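Local coordinates for protein imidazolonepropionase (PDB 2Q09) that catalyses the hydrolytic ring opening of imidazolone-5-propanoate to N-formimidoyl-L-glutamate, the third step of histidine degradation, at a metal site in a TIM-barrel hydrolase, at residues Arg7-Val12 and His30-His35; Leu26-Ala31 and Pro44-Lys49; Thr107-Arg112 and Val179-Arg184; Thr136-Lys141 and Leu165-Lys170; Ser142-Thr147 and Ala175-Pro180. All blocks are in the same frame, centred on the assembly; numbering follows the deposited sequence.

Contact 1. Residues Arg7-Val12 and His30-His35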
# COMPACT_ATOMS: atom_id res chain seq x y z
N ARG A 7 28.82 4.43 4.83
CA ARG A 7 28.74 3.33 3.88
C ARG A 7 28.68 3.83 2.45
O ARG A 7 28.10 4.88 2.17
CB ARG A 7 27.49 2.49 4.21
CG ARG A 7 27.21 2.40 5.71
CD ARG A 7 26.06 1.46 6.05
NE ARG A 7 25.91 1.29 7.50
CZ ARG A 7 25.48 2.23 8.33
NH1 ARG A 7 25.15 3.42 7.87
NH2 ARG A 7 25.39 1.98 9.63
N VAL A 8 29.29 3.08 1.54
CA VAL A 8 29.30 3.47 0.13
C VAL A 8 29.15 2.27 -0.81
O VAL A 8 29.80 1.24 -0.63
CB VAL A 8 30.60 4.22 -0.26
CG1 VAL A 8 30.64 4.45 -1.77
CG2 VAL A 8 30.68 5.54 0.47
N TRP A 9 28.26 2.43 -1.78
CA TRP A 9 28.00 1.40 -2.78
C TRP A 9 28.62 1.91 -4.07
O TRP A 9 28.16 2.89 -4.65
CB TRP A 9 26.49 1.19 -2.96
CG TRP A 9 25.90 0.34 -1.89
CD1 TRP A 9 25.61 -0.99 -1.97
CD2 TRP A 9 25.60 0.74 -0.55
NE1 TRP A 9 25.15 -1.45 -0.76
CE2 TRP A 9 25.14 -0.40 0.13
CE3 TRP A 9 25.67 1.95 0.14
CZ2 TRP A 9 24.75 -0.37 1.47
CZ3 TRP A 9 25.29 1.98 1.48
CH2 TRP A 9 24.84 0.83 2.13
N LEU A 10 29.68 1.25 -4.52
CA LEU A 10 30.36 1.65 -5.74
C LEU A 10 29.80 0.97 -6.98
O LEU A 10 29.27 -0.14 -6.92
CB LEU A 10 31.86 1.34 -5.64
CG LEU A 10 32.69 2.10 -4.60
CD1 LEU A 10 34.08 1.51 -4.52
CD2 LEU A 10 32.75 3.58 -4.98
N ASN A 11 29.94 1.65 -8.11
CA ASN A 11 29.49 1.16 -9.40
C ASN A 11 28.05 0.65 -9.46
O ASN A 11 27.81 -0.50 -9.82
CB ASN A 11 30.44 0.06 -9.89
CG ASN A 11 31.86 0.56 -10.07
OD1 ASN A 11 32.09 1.56 -10.75
ND2 ASN A 11 32.82 -0.12 -9.46
N VAL A 12 27.11 1.50 -9.09
CA VAL A 12 25.70 1.14 -9.16
C VAL A 12 25.11 1.88 -10.35
O VAL A 12 25.46 3.03 -10.61
CB VAL A 12 24.92 1.54 -7.90
CG1 VAL A 12 25.36 0.69 -6.72
CG2 VAL A 12 25.10 3.01 -7.61
N HIS A 30 27.11 5.15 -10.85
CA HIS A 30 27.38 6.12 -9.79
C HIS A 30 27.89 5.44 -8.53
O HIS A 30 28.00 4.22 -8.46
CB HIS A 30 26.10 6.87 -9.41
CG HIS A 30 25.80 8.06 -10.26
ND1 HIS A 30 25.65 7.98 -11.63
CD2 HIS A 30 25.60 9.36 -9.94
CE1 HIS A 30 25.36 9.18 -12.11
NE2 HIS A 30 25.33 10.03 -11.11
N ALA A 31 28.18 6.27 -7.54
CA ALA A 31 28.63 5.81 -6.23
C ALA A 31 27.56 6.35 -5.29
O ALA A 31 27.23 7.54 -5.35
CB ALA A 31 29.99 6.42 -5.89
N LEU A 32 26.99 5.49 -4.46
CA LEU A 32 25.96 5.93 -3.53
C LEU A 32 26.45 5.81 -2.09
O LEU A 32 26.77 4.72 -1.63
CB LEU A 32 24.68 5.09 -3.73
CG LEU A 32 23.41 5.55 -3.01
CD1 LEU A 32 22.23 4.74 -3.52
CD2 LEU A 32 23.56 5.39 -1.51
N GLY A 33 26.52 6.94 -1.40
CA GLY A 33 26.98 6.95 -0.02
C GLY A 33 25.86 7.32 0.93
O GLY A 33 25.02 8.16 0.60
N VAL A 34 25.82 6.69 2.09
CA VAL A 34 24.77 7.00 3.04
C VAL A 34 25.32 7.56 4.34
O VAL A 34 26.43 7.23 4.76
CB VAL A 34 23.91 5.74 3.35
CG1 VAL A 34 23.40 5.13 2.05
CG2 VAL A 34 24.71 4.73 4.15
N HIS A 35 24.55 8.44 4.97
CA HIS A 35 24.95 9.02 6.23
C HIS A 35 23.72 9.17 7.11
O HIS A 35 22.76 9.83 6.74
CB HIS A 35 25.62 10.38 6.03
CG HIS A 35 26.24 10.91 7.28
ND1 HIS A 35 27.25 10.24 7.95
CD2 HIS A 35 25.98 12.02 8.01
CE1 HIS A 35 27.57 10.91 9.04
NE2 HIS A 35 26.82 12.00 9.10

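Contact 2. Residues Leu26-Ala31 and Pro44-Lys49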
# COMPACT_ATOMS: atom_id res chain seq x y z
N LEU A 26 17.07 6.76 -15.17
CA LEU A 26 18.30 5.96 -15.17
C LEU A 26 19.50 6.84 -15.49
O LEU A 26 19.43 7.70 -16.36
CB LEU A 26 18.22 4.84 -16.21
CG LEU A 26 17.63 3.48 -15.83
CD1 LEU A 26 17.41 2.66 -17.09
CD2 LEU A 26 18.57 2.76 -14.86
N LEU A 27 20.61 6.60 -14.79
CA LEU A 27 21.84 7.36 -14.99
C LEU A 27 23.02 6.43 -15.22
O LEU A 27 22.90 5.20 -15.07
CB LEU A 27 22.14 8.22 -13.75
CG LEU A 27 21.03 9.09 -13.16
CD1 LEU A 27 21.53 9.69 -11.86
CD2 LEU A 27 20.64 10.20 -14.14
N GLU A 28 24.16 7.01 -15.58
CA GLU A 28 25.38 6.26 -15.80
C GLU A 28 25.79 5.71 -14.43
O GLU A 28 25.24 6.13 -13.42
CB GLU A 28 26.48 7.18 -16.33
CG GLU A 28 26.83 8.32 -15.37
CD GLU A 28 27.86 9.28 -15.93
OE1 GLU A 28 28.98 8.84 -16.25
OE2 GLU A 28 27.54 10.48 -16.06
N PRO A 29 26.75 4.79 -14.38
CA PRO A 29 27.19 4.23 -13.10
C PRO A 29 27.55 5.33 -12.09
O PRO A 29 28.21 6.32 -12.44
CB PRO A 29 28.38 3.38 -13.49
CG PRO A 29 28.00 2.88 -14.84
CD PRO A 29 27.45 4.13 -15.50
N HIS A 30 27.11 5.15 -10.85
CA HIS A 30 27.38 6.12 -9.79
C HIS A 30 27.89 5.44 -8.53
O HIS A 30 28.00 4.22 -8.46
CB HIS A 30 26.10 6.87 -9.41
CG HIS A 30 25.80 8.06 -10.26
ND1 HIS A 30 25.65 7.98 -11.63
CD2 HIS A 30 25.60 9.36 -9.94
CE1 HIS A 30 25.36 9.18 -12.11
NE2 HIS A 30 25.33 10.03 -11.11
N ALA A 31 28.18 6.27 -7.54
CA ALA A 31 28.63 5.81 -6.23
C ALA A 31 27.56 6.35 -5.29
O ALA A 31 27.23 7.54 -5.35
CB ALA A 31 29.99 6.42 -5.89
N PRO A 44 28.80 10.30 -10.04
CA PRO A 44 29.15 9.44 -11.17
C PRO A 44 30.53 8.82 -10.95
O PRO A 44 31.42 9.46 -10.39
CB PRO A 44 29.11 10.40 -12.37
CG PRO A 44 29.21 11.78 -11.75
CD PRO A 44 28.43 11.65 -10.48
N MSE A 45 30.70 7.58 -11.37
CA MSE A 45 31.97 6.89 -11.20
C MSE A 45 33.14 7.52 -11.95
O MSE A 45 34.28 7.41 -11.52
CB MSE A 45 31.83 5.41 -11.59
CG MSE A 45 31.00 4.58 -10.61
SE MSE A 45 31.66 4.67 -8.77
CE MSE A 45 33.21 3.52 -9.03
N GLN A 46 32.86 8.19 -13.06
CA GLN A 46 33.93 8.83 -13.82
C GLN A 46 34.61 9.93 -13.02
O GLN A 46 35.74 10.31 -13.29
CB GLN A 46 33.40 9.38 -15.16
CG GLN A 46 32.24 10.35 -15.04
CD GLN A 46 31.91 11.02 -16.36
OE1 GLN A 46 32.73 11.73 -16.93
NE2 GLN A 46 30.71 10.79 -16.87
N ASP A 47 33.90 10.46 -12.02
CA ASP A 47 34.43 11.50 -11.15
C ASP A 47 35.17 10.88 -9.98
O ASP A 47 35.39 11.53 -8.96
CB ASP A 47 33.30 12.38 -10.60
CG ASP A 47 32.61 13.20 -11.67
OD1 ASP A 47 32.63 12.79 -12.85
OD2 ASP A 47 32.03 14.25 -11.33
N LEU A 48 35.54 9.61 -10.11
CA LEU A 48 36.25 8.91 -9.04
C LEU A 48 37.26 7.92 -9.59
O LEU A 48 37.10 7.38 -10.68
CB LEU A 48 35.25 8.19 -8.14
CG LEU A 48 34.26 9.05 -7.36
CD1 LEU A 48 33.34 8.18 -6.52
CD2 LEU A 48 35.02 10.03 -6.48
N LYS A 49 38.31 7.66 -8.82
CA LYS A 49 39.34 6.71 -9.24
C LYS A 49 40.11 6.15 -8.04
O LYS A 49 39.72 6.32 -6.89
CB LYS A 49 40.31 7.39 -10.20
O HOH W 1 30.20 6.97 -14.61

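Contact 3. Residues Thr107-Arg112 and Val179-Arg184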
# COMPACT_ATOMS: atom_id res chain seq x y z
N THR A 107 -14.22 -13.47 8.28
CA THR A 107 -12.86 -13.00 8.55
C THR A 107 -12.88 -12.16 9.83
O THR A 107 -11.94 -12.19 10.62
CB THR A 107 -12.32 -12.14 7.39
OG1 THR A 107 -12.19 -12.94 6.21
CG2 THR A 107 -10.95 -11.58 7.75
N VAL A 108 -13.95 -11.40 10.02
CA VAL A 108 -14.08 -10.58 11.21
C VAL A 108 -14.16 -11.45 12.47
O VAL A 108 -13.48 -11.20 13.47
CB VAL A 108 -15.33 -9.69 11.14
CG1 VAL A 108 -15.54 -8.96 12.47
CG2 VAL A 108 -15.17 -8.67 10.01
N ARG A 109 -14.98 -12.50 12.43
CA ARG A 109 -15.10 -13.38 13.58
C ARG A 109 -13.78 -14.09 13.87
O ARG A 109 -13.35 -14.18 15.02
CB ARG A 109 -16.21 -14.41 13.35
CG ARG A 109 -17.60 -13.79 13.18
CD ARG A 109 -18.67 -14.86 13.18
NE ARG A 109 -20.00 -14.36 12.83
CZ ARG A 109 -20.64 -13.38 13.46
NH1 ARG A 109 -20.07 -12.76 14.48
NH2 ARG A 109 -21.85 -13.02 13.07
N ALA A 110 -13.13 -14.58 12.83
CA ALA A 110 -11.86 -15.27 13.01
C ALA A 110 -10.80 -14.32 13.56
O ALA A 110 -9.99 -14.70 14.42
CB ALA A 110 -11.38 -15.86 11.68
N THR A 111 -10.78 -13.09 13.07
CA THR A 111 -9.79 -12.12 13.51
C THR A 111 -10.06 -11.62 14.94
O THR A 111 -9.13 -11.42 15.71
CB THR A 111 -9.70 -10.92 12.53
OG1 THR A 111 -9.35 -11.41 11.23
CG2 THR A 111 -8.62 -9.93 12.97
N ARG A 112 -11.33 -11.44 15.29
CA ARG A 112 -11.67 -11.02 16.66
C ARG A 112 -11.23 -12.12 17.62
O ARG A 112 -10.69 -11.86 18.70
CB ARG A 112 -13.17 -10.84 16.83
CG ARG A 112 -13.78 -9.64 16.15
CD ARG A 112 -15.28 -9.69 16.37
NE ARG A 112 -15.94 -8.44 16.00
CZ ARG A 112 -17.24 -8.22 16.16
NH1 ARG A 112 -18.00 -9.18 16.67
NH2 ARG A 112 -17.76 -7.04 15.85
N VAL A 179 -20.25 -2.59 8.69
CA VAL A 179 -20.98 -2.42 9.95
C VAL A 179 -20.97 -3.76 10.69
O VAL A 179 -21.41 -4.78 10.16
CB VAL A 179 -22.45 -1.99 9.70
CG1 VAL A 179 -23.23 -1.98 11.00
CG2 VAL A 179 -22.47 -0.60 9.07
N PRO A 180 -20.44 -3.79 11.93
CA PRO A 180 -20.43 -5.06 12.65
C PRO A 180 -21.84 -5.58 12.93
O PRO A 180 -22.80 -4.81 12.89
CB PRO A 180 -19.64 -4.74 13.92
CG PRO A 180 -19.88 -3.28 14.12
CD PRO A 180 -19.79 -2.73 12.72
N PRO A 181 -21.97 -6.89 13.21
CA PRO A 181 -23.26 -7.53 13.50
C PRO A 181 -24.03 -6.84 14.62
O PRO A 181 -25.25 -6.69 14.55
CB PRO A 181 -22.85 -8.95 13.89
CG PRO A 181 -21.62 -9.17 13.06
CD PRO A 181 -20.87 -7.88 13.23
N GLU A 182 -23.31 -6.42 15.66
CA GLU A 182 -23.92 -5.77 16.81
C GLU A 182 -24.61 -4.45 16.48
O GLU A 182 -25.42 -3.96 17.26
CB GLU A 182 -22.86 -5.55 17.90
CG GLU A 182 -22.18 -6.81 18.42
CD GLU A 182 -21.09 -7.34 17.49
OE1 GLU A 182 -20.63 -6.59 16.60
OE2 GLU A 182 -20.68 -8.51 17.67
N TYR A 183 -24.27 -3.86 15.33
CA TYR A 183 -24.86 -2.58 14.91
C TYR A 183 -25.67 -2.72 13.63
O TYR A 183 -26.07 -1.73 13.04
CB TYR A 183 -23.77 -1.55 14.67
CG TYR A 183 -23.00 -1.13 15.90
CD1 TYR A 183 -23.35 0.01 16.61
CD2 TYR A 183 -21.91 -1.88 16.33
CE1 TYR A 183 -22.63 0.39 17.74
CE2 TYR A 183 -21.18 -1.51 17.45
CZ TYR A 183 -21.55 -0.37 18.15
OH TYR A 183 -20.83 0.02 19.26
N ARG A 184 -25.90 -3.96 13.21
CA ARG A 184 -26.64 -4.27 11.99
C ARG A 184 -27.84 -3.36 11.72
O ARG A 184 -28.06 -2.93 10.59
CB ARG A 184 -27.10 -5.72 12.03
CG ARG A 184 -27.63 -6.27 10.73
CD ARG A 184 -28.21 -7.68 10.90
NE ARG A 184 -27.23 -8.67 11.35
CZ ARG A 184 -26.96 -8.94 12.63
NH1 ARG A 184 -27.59 -8.31 13.60
NH2 ARG A 184 -26.06 -9.87 12.92

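Contact 4. Residues Thr136-Lys141 and Leu165-Lys170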
# COMPACT_ATOMS: atom_id res chain seq x y z
N THR A 136 10.06 -2.25 0.88
CA THR A 136 10.72 -1.70 2.06
C THR A 136 9.78 -0.89 2.94
O THR A 136 10.11 -0.56 4.08
CB THR A 136 11.94 -0.86 1.66
OG1 THR A 136 11.56 0.09 0.67
CG2 THR A 136 13.04 -1.77 1.11
N THR A 137 8.61 -0.55 2.40
CA THR A 137 7.58 0.17 3.15
C THR A 137 6.24 -0.43 2.77
O THR A 137 5.91 -0.54 1.58
CB THR A 137 7.54 1.68 2.81
OG1 THR A 137 8.75 2.31 3.24
CG2 THR A 137 6.35 2.34 3.50
N VAL A 138 5.47 -0.85 3.76
CA VAL A 138 4.16 -1.43 3.51
C VAL A 138 3.11 -0.76 4.38
O VAL A 138 3.38 -0.43 5.53
CB VAL A 138 4.15 -2.97 3.78
CG1 VAL A 138 4.54 -3.26 5.24
CG2 VAL A 138 2.77 -3.55 3.48
N GLU A 139 1.92 -0.55 3.82
CA GLU A 139 0.81 0.05 4.56
C GLU A 139 -0.11 -1.10 4.96
O GLU A 139 -0.45 -1.95 4.12
CB GLU A 139 0.05 1.03 3.67
CG GLU A 139 -1.08 1.78 4.40
CD GLU A 139 -2.47 1.29 4.03
OE1 GLU A 139 -2.60 0.14 3.54
OE2 GLU A 139 -3.44 2.05 4.23
N ILE A 140 -0.50 -1.14 6.23
CA ILE A 140 -1.38 -2.19 6.74
C ILE A 140 -2.60 -1.57 7.40
O ILE A 140 -2.48 -0.70 8.27
CB ILE A 140 -0.63 -3.09 7.74
CG1 ILE A 140 0.60 -3.71 7.06
CG2 ILE A 140 -1.56 -4.19 8.25
CD1 ILE A 140 1.47 -4.55 8.00
N LYS A 141 -3.78 -2.03 7.00
CA LYS A 141 -5.02 -1.51 7.55
C LYS A 141 -5.62 -2.42 8.62
O LYS A 141 -5.26 -3.59 8.73
CB LYS A 141 -6.06 -1.37 6.43
CG LYS A 141 -5.55 -0.63 5.20
CD LYS A 141 -6.52 -0.79 4.03
CE LYS A 141 -5.94 -0.19 2.75
NZ LYS A 141 -5.64 1.27 2.94
N LEU A 165 10.67 -6.80 11.95
CA LEU A 165 11.25 -7.04 10.63
C LEU A 165 11.86 -5.77 10.04
O LEU A 165 11.46 -4.66 10.41
CB LEU A 165 10.18 -7.59 9.69
CG LEU A 165 9.50 -8.91 10.09
CD1 LEU A 165 8.36 -9.22 9.15
CD2 LEU A 165 10.53 -10.04 10.08
N PRO A 166 12.82 -5.92 9.12
CA PRO A 166 13.47 -4.77 8.48
C PRO A 166 12.59 -4.18 7.38
O PRO A 166 12.89 -4.31 6.19
CB PRO A 166 14.76 -5.38 7.93
CG PRO A 166 14.30 -6.75 7.49
CD PRO A 166 13.41 -7.19 8.65
N ILE A 167 11.51 -3.53 7.80
CA ILE A 167 10.57 -2.96 6.85
C ILE A 167 9.78 -1.84 7.54
O ILE A 167 9.46 -1.95 8.72
CB ILE A 167 9.62 -4.09 6.33
CG1 ILE A 167 8.94 -3.70 5.02
CG2 ILE A 167 8.60 -4.45 7.41
CD1 ILE A 167 7.91 -2.62 5.13
N ARG A 168 9.48 -0.77 6.81
CA ARG A 168 8.73 0.34 7.38
C ARG A 168 7.23 0.05 7.26
O ARG A 168 6.76 -0.39 6.20
CB ARG A 168 9.05 1.65 6.65
CG ARG A 168 10.51 2.07 6.73
CD ARG A 168 10.76 3.32 5.89
NE ARG A 168 12.19 3.62 5.76
CZ ARG A 168 12.92 4.24 6.68
NH1 ARG A 168 12.36 4.65 7.82
NH2 ARG A 168 14.21 4.46 6.46
N VAL A 169 6.50 0.28 8.34
CA VAL A 169 5.07 0.02 8.32
C VAL A 169 4.27 1.28 8.61
O VAL A 169 4.55 2.00 9.57
CB VAL A 169 4.67 -1.04 9.38
CG1 VAL A 169 3.17 -1.24 9.39
CG2 VAL A 169 5.39 -2.35 9.09
N LYS A 170 3.29 1.55 7.76
CA LYS A 170 2.41 2.69 7.96
C LYS A 170 1.08 2.04 8.33
O LYS A 170 0.64 1.10 7.66
CB LYS A 170 2.25 3.49 6.67
CG LYS A 170 3.56 4.04 6.11
CD LYS A 170 4.25 5.02 7.05
CE LYS A 170 3.46 6.31 7.22
NZ LYS A 170 4.24 7.31 7.99

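Contact 5. Residues Ser142-Thr147 and Ala175-Pro180. With DI6 (3-[(4S)-2,5-dioxoimidazolidin-4-yl]propanoic acid), chain C.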
# COMPACT_ATOMS: atom_id res chain seq x y z
N SER A 142 -6.50 -1.84 9.43
CA SER A 142 -7.21 -2.62 10.45
C SER A 142 -8.47 -2.98 9.65
O SER A 142 -8.37 -3.30 8.47
CB SER A 142 -7.53 -1.75 11.67
OG SER A 142 -8.30 -0.60 11.34
N GLY A 143 -9.65 -2.95 10.27
CA GLY A 143 -10.84 -3.25 9.50
C GLY A 143 -11.45 -4.64 9.60
O GLY A 143 -12.51 -4.89 9.03
N TYR A 144 -10.79 -5.56 10.29
CA TYR A 144 -11.34 -6.90 10.46
C TYR A 144 -11.66 -7.16 11.93
O TYR A 144 -11.90 -8.30 12.34
CB TYR A 144 -10.37 -7.96 9.94
CG TYR A 144 -10.25 -8.00 8.42
CD1 TYR A 144 -11.39 -8.03 7.62
CD2 TYR A 144 -9.01 -8.01 7.79
CE1 TYR A 144 -11.31 -8.07 6.23
CE2 TYR A 144 -8.90 -8.06 6.40
CZ TYR A 144 -10.06 -8.09 5.63
OH TYR A 144 -9.96 -8.15 4.26
N GLY A 145 -11.66 -6.08 12.72
CA GLY A 145 -11.95 -6.20 14.14
C GLY A 145 -13.37 -5.73 14.42
O GLY A 145 -14.16 -6.42 15.07
N LEU A 146 -13.70 -4.55 13.91
CA LEU A 146 -15.03 -3.97 14.08
C LEU A 146 -15.52 -3.85 15.53
O LEU A 146 -16.71 -4.05 15.83
CB LEU A 146 -16.04 -4.72 13.21
CG LEU A 146 -15.68 -4.72 11.71
CD1 LEU A 146 -16.87 -5.20 10.89
CD2 LEU A 146 -15.27 -3.32 11.26
N THR A 147 -14.58 -3.56 16.43
CA THR A 147 -14.83 -3.31 17.85
C THR A 147 -13.64 -2.42 18.19
O THR A 147 -12.63 -2.47 17.48
CB THR A 147 -14.76 -4.57 18.75
OG1 THR A 147 -13.39 -4.96 18.92
CG2 THR A 147 -15.55 -5.73 18.12
N ALA A 175 -11.83 1.06 10.55
CA ALA A 175 -12.96 0.55 11.33
C ALA A 175 -14.24 0.65 10.50
O ALA A 175 -15.18 -0.11 10.71
CB ALA A 175 -13.10 1.35 12.63
N ALA A 176 -14.26 1.60 9.57
CA ALA A 176 -15.43 1.79 8.71
C ALA A 176 -15.31 0.92 7.45
O ALA A 176 -15.55 1.38 6.33
CB ALA A 176 -15.56 3.26 8.32
N HIS A 177 -14.95 -0.34 7.64
CA HIS A 177 -14.81 -1.30 6.54
C HIS A 177 -16.16 -1.94 6.25
O HIS A 177 -16.45 -2.35 5.13
CB HIS A 177 -13.80 -2.38 6.94
CG HIS A 177 -13.26 -3.16 5.78
ND1 HIS A 177 -12.37 -4.21 5.95
CD2 HIS A 177 -13.44 -3.04 4.45
CE1 HIS A 177 -12.03 -4.69 4.76
NE2 HIS A 177 -12.67 -4.00 3.84
N ALA A 178 -16.98 -2.00 7.29
CA ALA A 178 -18.32 -2.57 7.22
C ALA A 178 -18.95 -2.35 8.59
O ALA A 178 -18.27 -1.96 9.54
CB ALA A 178 -18.23 -4.05 6.92
N VAL A 179 -20.25 -2.59 8.69
CA VAL A 179 -20.98 -2.42 9.95
C VAL A 179 -20.97 -3.76 10.69
O VAL A 179 -21.41 -4.78 10.16
CB VAL A 179 -22.45 -1.99 9.70
CG1 VAL A 179 -23.23 -1.98 11.00
CG2 VAL A 179 -22.47 -0.60 9.07
N PRO A 180 -20.44 -3.79 11.93
CA PRO A 180 -20.43 -5.06 12.65
C PRO A 180 -21.84 -5.58 12.93
O PRO A 180 -22.80 -4.81 12.89
CB PRO A 180 -19.64 -4.74 13.92
CG PRO A 180 -19.88 -3.28 14.12
CD PRO A 180 -19.79 -2.73 12.72
N1 DI6 C . -13.03 -3.82 -0.91
C2 DI6 C . -12.43 -5.01 -1.14
O2 DI6 C . -12.29 -5.57 -2.21
C3 DI6 C . -11.95 -5.52 0.25
N4 DI6 C . -12.40 -4.43 1.15
C5 DI6 C . -13.01 -3.50 0.39
O5 DI6 C . -13.48 -2.46 0.84
C6 DI6 C . -12.58 -6.86 0.59
C7 DI6 C . -12.12 -7.39 1.95
C8 DI6 C . -12.73 -8.75 2.35
O9 DI6 C . -12.17 -9.38 3.27
O10 DI6 C . -13.74 -9.20 1.75

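Contact 1. Residues Arg7-Val12 and His30-His35
An antiparallel pair of strands in the small N-terminal sheet brings W9 against V34 and L32, with R7 crossing V34 obliquely on the same face. The indole meets V34 at its six-membered ring, CZ3 standing 3.7 Å from V34 CG1. V34 CG2, set between the backbone N and the carbonyl carbon, reaches the aliphatic start of the arginine, 3.6 Å from R7 CB. Beyond that point the R7 chain runs extended, and CG and CD keep company with the same methyl. Backbone bonds tie the strands together: W9 and L32 exchange both of theirs, W9 N to L32 O being 2.7 Å, and V34 N gives one to R7 O. At the far end the regular ladder is broken by a G1 beta bulge, in which N11 and V12 both face H30. V12 N and V12 O still bond to H30, while N11, with left-handed backbone angles (51°/57°), is the inserted residue, and its ND2 is held by D58 outside the pair. V12 CG2 packs 3.3 Å from H30 O. L10 CD2 touches A31 CB at 4.1 Å; on the face of W9, L32 and V34, F375 of strand 375-378 meets the indole edge-to-face.

Contact 2. Residues Leu26-Ala31 and Pro44-Lys49
The imidazole of H30 lies under P44, whose CA sits 3.6 Å from the ring centroid and only 5° off the normal, a CH-pi contact over the centre of the face. P44 N lies over CD2, and P44 CD comes down outside the CD2-NE2 edge, 3.6 Å from H30 NE2. The turn of the H30 ring is set by its ND1, which donates to E28 O at 2.6 Å. Beside this, E28 and Q46 cross at about a right angle: Q46 NE2 gives a 2.7 Å hydrogen bond to the syn lone pair of E28 OE1. One water donates to both E28 OE1 and P29 O and accepts a weak bond from Q46 N. P29 O also takes the M45 N-H at 3.0 Å, the donor lying above the carbonyl plane. The selenomethionine M45 is bent at chi2 and chi3, and its SE comes 3.8 Å from A31 CB; L48 CD1 reaches the same methyl. The contact thus joins the entry to strand 30-35 with the short 3-10 turn that follows strand 38-44, next to L10 of strand 7-10.

Contact 3. Residues Thr107-Arg112 and Val179-Arg184
R112 and E182 reach toward each other tip to tip in a two-pronged salt bridge. R112 NH1 meets E182 OE2 at 2.9 Å and R112 NH2 meets E182 OE1 at 3.0 Å, both on the syn sides of the carboxylate. The two flat groups are not coplanar, their planes standing 34° apart. The arginine gets there with an extended chain from CG to NE, whereas the glutamate chain is bent at chi2 (79°). P180 crosses R112 at about a right angle, its CB 3.5 Å from NH2 at the guanidinium edge. Further out, R109 slides past P181 in the opposite direction, NH2 lying 3.9 Å from P181 CG. The bridge spans from helix 104-113 to the 3-10 turn 181-183, which belongs to the loop between strand 168-176 and helix 187-204 of the amidohydrolase barrel. In the second shell, R112 NE donates to G145 O and NH2 also bonds to L146 O, so the guanidinium is gripped from the 142-147 loop as well as by the carboxylate. Earlier on the same helix, T107 O accepts from T111 N and T111 OG1, which reach it from opposite faces of its plane, and T111 OG1 also pairs with A78 N.

Contact 4. Residues Thr136-Lys141 and Leu165-Lys170
V138 and I167 stand at about a right angle to each other, with V138 CG1 only 3.4 Å from I167 CD1, tighter than usual for two methyls. The same CD1 carbon lies 3.2 Å from T136 O and close to V138 N, so the end of the isoleucine is pressed on the backbone of the neighbouring strand. V169, on the same face as V138, touches V138 CG1 with its CG2, and I140 CD1 with its CG1. On the opposite face T137 crosses R168 obliquely: OG1, placed beside the backbone N (chi1 -66°), rests 3.5 Å from R168 CD, while CG2 meets K170 CG at 4.2 Å. An alanine in place of T137 would probably leave R168 CD without the OG1 it rests on and K170 CG without the methyl CG2, opening a gap on this face. R168 leads away to a salt bridge with D374. The backbones run parallel, bonded alternately from R168 N to T136 O, V138 N to R168 O, K170 N to V138 O and I140 N to K170 O. E139 OE2 receives K141 NZ at 2.7 Å and also pairs with K240 and T172. Strand 135-141, helix 148-164 and strand 168-176 form a beta-alpha-beta unit of the barrel; strand 63-73, which carries the metal ligand H72, flanks 135-141 as well.

Contact 5. Residues Ser142-Thr147 and Ala175-Pro180
The rings of Y144 and H177 meet obliquely, planes at 50° and centroids 5.4 Å apart, with CE1 of one nearest CE1 of the other. At the edge of the imidazole, near its plane, lie two polar partners: G143 O by ND1 and the inhibitor's N4 by NE2. H177 ND1 donates to G143 O at 3.2 Å, from above the carbonyl plane, and NE2 accepts the N4-H of DI6 at 2.7 Å. Held at both nitrogens, the ring is probably restrained from turning. The Y144 ring has DI6 O9 at its edge, its OH giving a 2.7 Å bond to that carboxylate oxygen. An alanine in place of H177 would probably leave the inhibitor's N4 and G143 O without their mates and open a gap beside Y144. L146 packs between the A175 carbonyl and P180: its CD2 is 3.3 Å from A175 O and its CB 3.7 Å from P180 CB. At G143 a CB would run into H177 ND1. E151 holds this loop through S142 OG and the amides of G143, G145 and L146. Loops after successive barrel strands thus line the ligand pocket, beside the iron ligand H74, as in metal-dependent amidohydrolases.

In the fold
Contacts 1 and 2 lie at one end of the molecule, contacts 3 and 5 at the other, with contact 4 between. Contacts 1 and 2 share H30 and A31, with centres 10 Å apart; contact 1 belongs to the small sheet and contact 2 to the turn beside it, both far from the catalytic centre. The centre of contact 1 is about 45 Å from that of contact 5. Segment 136-141 runs straight into 142-147, and strand 168-176 carries 165-170 on toward 175-180, where the H177 side chain is about 6 Å from the iron and touches the inhibitor. Contact 3 adjoins contact 5, centres 7 Å apart, through P180 and the R112 bonds to G145 and L146, which is consistent with a second shell behind the pocket.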